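PDB 2O8R: polyphosphate kinase from Porphyromonas gingivalis, which probably catalyses the reversible transfer of the terminal phosphate of ATP onto a growing chain of inorganic polyphosphate, with magnesium as cofactor. Local coordinates for residues D95-Y99 / S297-L303; L523-E527 / C602-G606; R536-K542 / G562-I568. The protein carries 3 engineered substitutions. One frame throughout, in Å; residues are numbered along the deposited sequence.

Interaction 1 (D95-Y99 / S297-L303)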
loop_
_atom_site.group_PDB
_atom_site.type_symbol
_atom_site.label_atom_id
_atom_site.label_comp_id
_atom_site.label_asym_id
_atom_site.label_seq_id
_atom_site.Cartn_x
_atom_site.Cartn_y
_atom_site.Cartn_z
ATOM N N ASP A 95 6.124 -15.004 -28.334
ATOM C CA ASP A 95 6.429 -15.885 -27.231
ATOM C C ASP A 95 7.713 -16.661 -27.480
ATOM O O ASP A 95 8.555 -16.755 -26.594
ATOM C CB ASP A 95 5.275 -16.851 -27.006
ATOM C CG ASP A 95 5.327 -17.502 -25.643
ATOM O OD1 ASP A 95 5.645 -16.799 -24.656
ATOM O OD2 ASP A 95 5.043 -18.715 -25.559
ATOM N N GLU A 96 7.864 -17.193 -28.691
ATOM C CA GLU A 96 9.042 -17.967 -29.051
ATOM C C GLU A 96 10.299 -17.115 -29.016
ATOM O O GLU A 96 11.357 -17.551 -28.535
ATOM C CB GLU A 96 8.872 -18.566 -30.437
ATOM C CG GLU A 96 7.850 -19.681 -30.508
ATOM C CD GLU A 96 7.830 -20.359 -31.866
ATOM O OE1 GLU A 96 8.734 -20.083 -32.691
ATOM O OE2 GLU A 96 6.911 -21.171 -32.103
ATOM N N LEU A 97 10.179 -15.900 -29.538
ATOM C CA LEU A 97 11.242 -14.917 -29.417
ATOM C C LEU A 97 11.612 -14.651 -27.949
ATOM O O LEU A 97 12.795 -14.697 -27.593
ATOM C CB LEU A 97 10.829 -13.619 -30.109
ATOM C CG LEU A 97 11.790 -12.439 -30.030
ATOM C CD1 LEU A 97 13.171 -12.804 -30.574
ATOM C CD2 LEU A 97 11.200 -11.293 -30.796
ATOM N N TYR A 98 10.599 -14.385 -27.118
ATOM C CA TYR A 98 10.776 -14.124 -25.688
ATOM C C TYR A 98 11.646 -15.183 -25.006
ATOM O O TYR A 98 12.615 -14.858 -24.313
ATOM C CB TYR A 98 9.406 -14.063 -25.016
ATOM C CG TYR A 98 9.360 -13.481 -23.615
ATOM C CD1 TYR A 98 8.880 -12.193 -23.396
ATOM C CD2 TYR A 98 9.741 -14.234 -22.508
ATOM C CE1 TYR A 98 8.807 -11.663 -22.116
ATOM C CE2 TYR A 98 9.677 -13.709 -21.221
ATOM C CZ TYR A 98 9.208 -12.431 -21.033
ATOM O OH TYR A 98 9.147 -11.918 -19.757
ATOM N N TYR A 99 11.312 -16.450 -25.216
ATOM C CA TYR A 99 12.057 -17.525 -24.576
ATOM C C TYR A 99 13.478 -17.700 -25.112
ATOM O O TYR A 99 14.393 -18.037 -24.356
ATOM C CB TYR A 99 11.258 -18.819 -24.610
ATOM C CG TYR A 99 10.186 -18.868 -23.538
ATOM C CD1 TYR A 99 10.471 -19.329 -22.250
ATOM C CD2 TYR A 99 8.892 -18.444 -23.803
ATOM C CE1 TYR A 99 9.491 -19.372 -21.263
ATOM C CE2 TYR A 99 7.907 -18.488 -22.823
ATOM C CZ TYR A 99 8.214 -18.947 -21.562
ATOM O OH TYR A 99 7.229 -18.991 -20.614
ATOM N N SER A 297 2.924 -22.719 -24.000
ATOM C CA SER A 297 4.101 -21.874 -23.998
ATOM C C SER A 297 5.256 -22.538 -23.264
ATOM O O SER A 297 5.267 -23.755 -23.068
ATOM C CB SER A 297 3.787 -20.524 -23.364
ATOM O OG SER A 297 3.593 -20.682 -21.979
ATOM N N GLY A 298 6.222 -21.720 -22.857
ATOM C CA GLY A 298 7.452 -22.201 -22.251
ATOM C C GLY A 298 7.290 -22.710 -20.839
ATOM O O GLY A 298 6.177 -22.861 -20.329
ATOM N N ASN A 299 8.421 -22.966 -20.201
ATOM C CA ASN A 299 8.441 -23.700 -18.944
ATOM C C ASN A 299 8.166 -22.868 -17.687
ATOM O O ASN A 299 7.841 -23.426 -16.634
ATOM C CB ASN A 299 9.773 -24.420 -18.816
ATOM C CG ASN A 299 9.693 -25.589 -17.906
ATOM O OD1 ASN A 299 10.073 -25.500 -16.743
ATOM N ND2 ASN A 299 9.180 -26.705 -18.417
ATOM N N TYR A 300 8.314 -21.545 -17.801
ATOM C CA TYR A 300 7.964 -20.611 -16.722
ATOM C C TYR A 300 6.959 -19.579 -17.212
ATOM O O TYR A 300 7.156 -18.982 -18.269
ATOM C CB TYR A 300 9.204 -19.905 -16.166
ATOM C CG TYR A 300 10.221 -20.860 -15.618
ATOM C CD1 TYR A 300 10.106 -21.360 -14.326
ATOM C CD2 TYR A 300 11.292 -21.287 -16.403
ATOM C CE1 TYR A 300 11.044 -22.260 -13.819
ATOM C CE2 TYR A 300 12.227 -22.181 -15.911
ATOM C CZ TYR A 300 12.102 -22.661 -14.617
ATOM O OH TYR A 300 13.033 -23.543 -14.129
ATOM N N VAL A 301 5.885 -19.384 -16.447
ATOM C CA VAL A 301 4.841 -18.435 -16.819
ATOM C C VAL A 301 4.745 -17.253 -15.851
ATOM O O VAL A 301 5.371 -17.241 -14.786
ATOM C CB VAL A 301 3.450 -19.110 -16.948
ATOM C CG1 VAL A 301 3.491 -20.242 -17.972
ATOM C CG2 VAL A 301 2.950 -19.611 -15.607
ATOM N N ASN A 302 3.947 -16.265 -16.235
ATOM C CA ASN A 302 3.769 -15.046 -15.454
ATOM C C ASN A 302 5.083 -14.313 -15.250
ATOM O O ASN A 302 5.394 -13.855 -14.152
ATOM C CB ASN A 302 3.125 -15.352 -14.112
ATOM C CG ASN A 302 2.145 -14.303 -13.702
ATOM O OD1 ASN A 302 1.000 -14.299 -14.161
ATOM N ND2 ASN A 302 2.572 -13.406 -12.818
ATOM N N LEU A 303 5.846 -14.195 -16.329
ATOM C CA LEU A 303 7.199 -13.693 -16.232
ATOM C C LEU A 303 7.308 -12.181 -16.061
ATOM O O LEU A 303 8.399 -11.634 -16.144
ATOM C CB LEU A 303 8.024 -14.165 -17.414
ATOM C CG LEU A 303 8.435 -15.624 -17.306
ATOM C CD1 LEU A 303 9.117 -16.030 -18.595
ATOM C CD2 LEU A 303 9.367 -15.814 -16.130
#
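Two tyrosines on successive positions of a helix can grip one loop in quite different ways, and helix 83-112 offers an example where it meets the loop that follows strand 294-297. Y99, the residue most buried by the contact, lays one ring face on G298: the CA of G298 sits 3.7 Å from the centroid of the Y99 ring, a CH-pi contact over the face. A side chain on G298 would collide with that ring. At its tip, Y99 OH donates to Y300 O across 2.3 Å, a very short bond. L303 makes the apolar half of the contact, its CD1 lying 3.5 Å from CE2 of Y98. The hydroxyl of Y98, though its OH touches L303 CB at 3.4 Å, makes weak hydrogen bonds to L42 O and S46 OG of helix 35-63, and a bound sulfate lies close to this side chain. The contact thus joins the N-terminal helical region to the middle domain through one phenol-to-carbonyl bond set among glycine and leucine contacts.

Interaction 2 (L523-E527 / C602-G606)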
loop_
_atom_site.group_PDB
_atom_site.type_symbol
_atom_site.label_atom_id
_atom_site.label_comp_id
_atom_site.label_asym_id
_atom_site.label_seq_id
_atom_site.Cartn_x
_atom_site.Cartn_y
_atom_site.Cartn_z
ATOM N N LEU A 523 -5.191 24.351 -38.514
ATOM C CA LEU A 523 -3.730 24.265 -38.493
ATOM C C LEU A 523 -3.153 23.383 -39.617
ATOM O O LEU A 523 -2.190 23.780 -40.282
ATOM C CB LEU A 523 -3.249 23.753 -37.131
ATOM C CG LEU A 523 -3.388 24.656 -35.903
ATOM C CD1 LEU A 523 -3.461 23.832 -34.616
ATOM C CD2 LEU A 523 -2.248 25.661 -35.816
ATOM N N ILE A 524 -3.735 22.198 -39.827
ATOM C CA ILE A 524 -3.267 21.305 -40.886
ATOM C C ILE A 524 -3.557 21.895 -42.257
ATOM O O ILE A 524 -2.703 21.867 -43.150
ATOM C CB ILE A 524 -3.913 19.908 -40.812
ATOM C CG1 ILE A 524 -3.480 19.190 -39.530
ATOM C CG2 ILE A 524 -3.513 19.090 -42.033
ATOM C CD1 ILE A 524 -4.242 17.907 -39.239
ATOM N N GLU A 525 -4.770 22.426 -42.406
ATOM C CA GLU A 525 -5.198 23.052 -43.641
ATOM C C GLU A 525 -4.273 24.198 -44.035
ATOM O O GLU A 525 -3.883 24.316 -45.198
ATOM C CB GLU A 525 -6.627 23.570 -43.529
ATOM C CG GLU A 525 -7.704 22.534 -43.750
ATOM C CD GLU A 525 -7.582 21.798 -45.069
ATOM O OE1 GLU A 525 -6.969 22.319 -46.029
ATOM O OE2 GLU A 525 -8.127 20.684 -45.148
ATOM N N ARG A 526 -3.914 25.030 -43.060
ATOM C CA ARG A 526 -3.036 26.165 -43.308
ATOM C C ARG A 526 -1.716 25.758 -43.954
ATOM O O ARG A 526 -1.183 26.492 -44.794
ATOM C CB ARG A 526 -2.781 26.940 -42.025
ATOM C CG ARG A 526 -1.816 28.095 -42.206
ATOM C CD ARG A 526 -1.888 29.047 -41.061
ATOM N NE ARG A 526 -1.391 28.434 -39.841
ATOM C CZ ARG A 526 -1.144 29.099 -38.723
ATOM N NH1 ARG A 526 -1.335 30.411 -38.676
ATOM N NH2 ARG A 526 -0.697 28.452 -37.657
ATOM N N GLU A 527 -1.207 24.586 -43.574
ATOM C CA GLU A 527 0.018 24.052 -44.172
ATOM C C GLU A 527 -0.249 23.637 -45.602
ATOM O O GLU A 527 0.604 23.840 -46.464
ATOM C CB GLU A 527 0.581 22.858 -43.388
ATOM C CG GLU A 527 0.891 23.126 -41.935
ATOM C CD GLU A 527 2.091 24.029 -41.733
ATOM O OE1 GLU A 527 3.112 23.825 -42.435
ATOM O OE2 GLU A 527 2.007 24.935 -40.860
ATOM N N CYS A 602 3.890 20.645 -33.671
ATOM C CA CYS A 602 4.582 21.763 -34.299
ATOM C C CYS A 602 4.126 21.950 -35.723
ATOM O O CYS A 602 4.288 21.062 -36.561
ATOM C CB CYS A 602 6.082 21.524 -34.314
ATOM S SG CYS A 602 6.702 21.199 -32.699
ATOM N N PHE A 603 3.562 23.112 -35.998
ATOM C CA PHE A 603 3.200 23.469 -37.365
ATOM C C PHE A 603 4.120 24.576 -37.874
ATOM O O PHE A 603 4.220 25.641 -37.254
ATOM C CB PHE A 603 1.743 23.906 -37.428
ATOM C CG PHE A 603 0.765 22.852 -36.953
ATOM C CD1 PHE A 603 0.109 22.039 -37.866
ATOM C CD2 PHE A 603 0.485 22.691 -35.595
ATOM C CE1 PHE A 603 -0.801 21.081 -37.440
ATOM C CE2 PHE A 603 -0.423 21.740 -35.168
ATOM C CZ PHE A 603 -1.066 20.930 -36.091
ATOM N N HIS A 604 4.794 24.317 -38.994
ATOM C CA HIS A 604 5.783 25.250 -39.549
ATOM C C HIS A 604 5.241 26.643 -39.865
ATOM O O HIS A 604 5.891 27.647 -39.540
ATOM C CB HIS A 604 6.437 24.673 -40.794
ATOM C CG HIS A 604 7.574 25.496 -41.306
ATOM N ND1 HIS A 604 8.531 26.041 -40.474
ATOM C CD2 HIS A 604 7.916 25.861 -42.565
ATOM C CE1 HIS A 604 9.410 26.708 -41.198
ATOM N NE2 HIS A 604 9.060 26.616 -42.469
ATOM N N ASN A 605 4.058 26.689 -40.488
ATOM C CA ASN A 605 3.412 27.943 -40.895
ATOM C C ASN A 605 4.364 28.957 -41.547
ATOM O O ASN A 605 4.549 30.078 -41.050
ATOM C CB ASN A 605 2.687 28.564 -39.707
ATOM C CG ASN A 605 1.857 29.764 -40.101
ATOM O OD1 ASN A 605 1.320 29.829 -41.213
ATOM N ND2 ASN A 605 1.759 30.732 -39.193
ATOM N N GLY A 606 5.000 28.537 -42.638
ATOM C CA GLY A 606 5.973 29.369 -43.343
ATOM C C GLY A 606 7.286 29.569 -42.607
ATOM O O GLY A 606 8.359 29.561 -43.211
#
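This is a helix-on-sheet contact in an alpha/beta domain, in which helix 516-532 packs over the end of strand 600-603, an inner strand of the sheet, and the turn that leads on to strand 610-614. The domain belongs to the phospholipase D-like clan, and the contact lies away from the predicted ATP sites. Its apolar part is built on F603, which buries more surface here than any other residue. The CB of L523 lies over the face of the F603 ring, 3.7 Å from its centroid and 12° off the normal, a clear CH-pi geometry, while I524 CG1 approaches the ring edge, 3.9 Å from F603 CE1. Further along the helix the contact turns polar. E527 bends back with both chi1 and chi2 in m, and its OE2 accepts a hydrogen bond of 2.7 Å from N605 N. The other oxygen, OE1, takes the backbone NH of Y538, so this one carboxylate ties the helix to two separate backbone segments. N605 has left-handed helical backbone angles, which help to turn the chain after the strand. Beside it, the guanidinium of R526 lies with a face toward the side-chain amide: R526 NH1 and N605 ND2 are 3.2 Å apart, but both are donors and no hydrogen bond forms. R526 finds its acceptor in E610 on strand 610-614, through a salt bridge. Aromatic packing therefore seats the helix on the sheet, whereas a buried glutamate, by accepting from the main-chain NH groups of N605 and Y538, holds the helix to the turn and to the neighbouring strand.

Interaction 3 (R536-K542 / G562-I568)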
loop_
_atom_site.group_PDB
_atom_site.type_symbol
_atom_site.label_atom_id
_atom_site.label_comp_id
_atom_site.label_asym_id
_atom_site.label_seq_id
_atom_site.Cartn_x
_atom_site.Cartn_y
_atom_site.Cartn_z
ATOM N N ARG A 536 7.034 26.379 -47.955
ATOM C CA ARG A 536 7.306 25.092 -47.315
ATOM C C ARG A 536 6.135 24.673 -46.423
ATOM O O ARG A 536 5.535 25.516 -45.745
ATOM C CB ARG A 536 8.609 25.155 -46.500
ATOM C CG ARG A 536 8.974 23.837 -45.861
ATOM C CD ARG A 536 10.465 23.663 -45.660
ATOM N NE ARG A 536 10.772 22.335 -45.127
ATOM C CZ ARG A 536 10.775 22.018 -43.831
ATOM N NH1 ARG A 536 10.489 22.937 -42.914
ATOM N NH2 ARG A 536 11.069 20.781 -43.443
ATOM N N GLY A 537 5.799 23.382 -46.453
ATOM C CA GLY A 537 4.733 22.825 -45.618
ATOM C C GLY A 537 5.252 21.717 -44.726
ATOM O O GLY A 537 5.541 20.609 -45.192
ATOM N N TYR A 538 5.374 22.005 -43.436
ATOM C CA TYR A 538 5.965 21.038 -42.511
ATOM C C TYR A 538 5.177 20.871 -41.211
ATOM O O TYR A 538 4.575 21.831 -40.701
ATOM C CB TYR A 538 7.413 21.423 -42.205
ATOM C CG TYR A 538 8.126 20.413 -41.358
ATOM C CD1 TYR A 538 8.429 19.147 -41.865
ATOM C CD2 TYR A 538 8.482 20.709 -40.039
ATOM C CE1 TYR A 538 9.075 18.206 -41.095
ATOM C CE2 TYR A 538 9.133 19.773 -39.255
ATOM C CZ TYR A 538 9.422 18.523 -39.787
ATOM O OH TYR A 538 10.076 17.598 -39.016
HETATM N N MSE A 539 5.180 19.644 -40.685
HETATM C CA MSE A 539 4.548 19.326 -39.397
HETATM C C MSE A 539 5.428 18.387 -38.620
HETATM O O MSE A 539 5.989 17.438 -39.179
HETATM C CB MSE A 539 3.187 18.669 -39.594
HETATM C CG MSE A 539 2.143 19.618 -40.122
HETATM SE SE MSE A 539 0.352 18.893 -40.166
HETATM C CE MSE A 539 0.444 17.791 -41.736
ATOM N N LEU A 540 5.551 18.652 -37.325
ATOM C CA LEU A 540 6.270 17.758 -36.434
ATOM C C LEU A 540 5.326 17.399 -35.312
ATOM O O LEU A 540 4.940 18.257 -34.523
ATOM C CB LEU A 540 7.546 18.425 -35.923
ATOM C CG LEU A 540 8.582 17.646 -35.098
ATOM C CD1 LEU A 540 8.580 16.143 -35.337
ATOM C CD2 LEU A 540 9.962 18.207 -35.350
ATOM N N LEU A 541 4.940 16.127 -35.263
ATOM C CA LEU A 541 3.873 15.675 -34.378
ATOM C C LEU A 541 4.304 14.479 -33.520
ATOM O O LEU A 541 4.690 13.436 -34.048
ATOM C CB LEU A 541 2.671 15.274 -35.212
ATOM C CG LEU A 541 1.944 16.253 -36.116
ATOM C CD1 LEU A 541 0.918 15.446 -36.877
ATOM C CD2 LEU A 541 1.272 17.349 -35.302
ATOM N N LYS A 542 4.238 14.628 -32.197
ATOM C CA LYS A 542 4.624 13.550 -31.287
ATOM C C LYS A 542 3.492 13.180 -30.351
ATOM O O LYS A 542 2.956 14.039 -29.662
ATOM C CB LYS A 542 5.827 13.950 -30.462
ATOM C CG LYS A 542 6.198 12.947 -29.384
ATOM C CD LYS A 542 7.373 13.447 -28.548
ATOM C CE LYS A 542 7.705 12.470 -27.481
ATOM N NZ LYS A 542 8.442 11.384 -28.124
ATOM N N GLY A 562 1.685 17.686 -50.860
ATOM C CA GLY A 562 3.056 18.152 -50.737
ATOM C C GLY A 562 3.494 18.620 -49.352
ATOM O O GLY A 562 4.627 19.094 -49.197
ATOM N N VAL A 563 2.627 18.498 -48.343
ATOM C CA VAL A 563 3.039 18.780 -46.954
ATOM C C VAL A 563 3.874 17.617 -46.388
ATOM O O VAL A 563 3.449 16.461 -46.426
ATOM C CB VAL A 563 1.831 19.084 -46.007
ATOM C CG1 VAL A 563 2.319 19.498 -44.625
ATOM C CG2 VAL A 563 0.898 20.165 -46.594
ATOM N N GLU A 564 5.067 17.934 -45.884
ATOM C CA GLU A 564 5.959 16.954 -45.249
ATOM C C GLU A 564 5.638 16.753 -43.765
ATOM O O GLU A 564 5.443 17.721 -43.015
ATOM C CB GLU A 564 7.401 17.419 -45.349
ATOM C CG GLU A 564 8.024 17.312 -46.710
ATOM C CD GLU A 564 9.537 17.425 -46.643
ATOM O OE1 GLU A 564 10.071 17.778 -45.560
ATOM O OE2 GLU A 564 10.189 17.146 -47.671
ATOM N N ILE A 565 5.601 15.492 -43.340
ATOM C CA ILE A 565 5.202 15.163 -41.974
ATOM C C ILE A 565 6.161 14.203 -41.238
ATOM O O ILE A 565 6.439 13.091 -41.710
ATOM C CB ILE A 565 3.758 14.582 -41.927
ATOM C CG1 ILE A 565 2.807 15.366 -42.842
ATOM C CG2 ILE A 565 3.240 14.579 -40.497
ATOM C CD1 ILE A 565 1.424 14.763 -42.978
ATOM N N ASP A 566 6.655 14.646 -40.081
ATOM C CA ASP A 566 7.332 13.760 -39.139
ATOM C C ASP A 566 6.427 13.397 -37.963
ATOM O O ASP A 566 6.025 14.264 -37.183
ATOM C CB ASP A 566 8.597 14.414 -38.607
ATOM C CG ASP A 566 9.828 14.005 -39.365
ATOM O OD1 ASP A 566 10.058 12.792 -39.549
ATOM O OD2 ASP A 566 10.583 14.907 -39.769
ATOM N N LEU A 567 6.112 12.112 -37.851
ATOM C CA LEU A 567 5.349 11.578 -36.738
ATOM C C LEU A 567 6.280 10.840 -35.810
ATOM O O LEU A 567 7.033 9.977 -36.248
ATOM C CB LEU A 567 4.299 10.586 -37.225
ATOM C CG LEU A 567 3.060 11.162 -37.909
ATOM C CD1 LEU A 567 2.238 10.050 -38.522
ATOM C CD2 LEU A 567 2.225 11.940 -36.917
ATOM N N ILE A 568 6.231 11.181 -34.526
ATOM C CA ILE A 568 6.917 10.413 -33.493
ATOM C C ILE A 568 5.843 9.793 -32.585
ATOM O O ILE A 568 5.304 10.445 -31.679
ATOM C CB ILE A 568 7.918 11.291 -32.719
ATOM C CG1 ILE A 568 8.913 11.948 -33.682
ATOM C CG2 ILE A 568 8.670 10.478 -31.694
ATOM C CD1 ILE A 568 9.906 12.889 -33.011
HETATM O O HOH W 1 6.326 9.843 -29.142
#
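How a parallel strand pair shares out its hydrogen bonds is well illustrated by strands 538-542 and 564-568, whose axes run 10° apart with a closest approach of 4.7 Å. M539 and L541 use both their NH and their CO across the pair: M539 N donates to E564 O (3.0 Å) and M539 O accepts from D566 N (3.0 Å), then L541 N donates to D566 O (2.9 Å) and L541 O accepts from I568 N (2.8 Å). G537 O begins the series by accepting from E564 N at 2.8 Å. L540 and K542 bond to C602 and I600 of strand 600-603; Y538 O pairs with H604 just beyond it, while Y538 N donates to the E527 carboxylate. I565 bonds to N584 and R586, at the start of strand 585-589. Among side chains, Y538 OH donates to D566 OD2 (2.8 Å), which also meets R586 in a salt bridge. K542 NZ forms a salt bridge with E596 and hydrogen bonds with Q649 and a water, which donates to I568 O. This beta-alpha-beta pair lies inside the sheet, between helical layers: M539 and V563 pack against helices 549-560 and 516-532, while Y538, L540, D566 and I568 meet L650 of helix 636-651 on the opposite face.

Only interaction 3 is a buried contact; interactions 1 and 2 are both partly buried, but differ in chemistry. Interaction 3 is the sheet core, dominated by regular main-chain bonds; interaction 2, centred about 9 Å away, covers one face of the same sheet, relying on an aromatic ring and a carboxylate. The two are directly joined: C602 N lies 2.7 Å from L540 O and H604 N lies 3.0 Å from Y538 O, both probable hydrogen bonds, and F603 CE1 packs 3.7 Å from M539 SE, a selenomethionine. Interaction 1 stands apart, its centre about 47 Å from that of interaction 2 and about 40 Å from that of interaction 3. It joins different domains, through an irregular loop and tyrosine side chains.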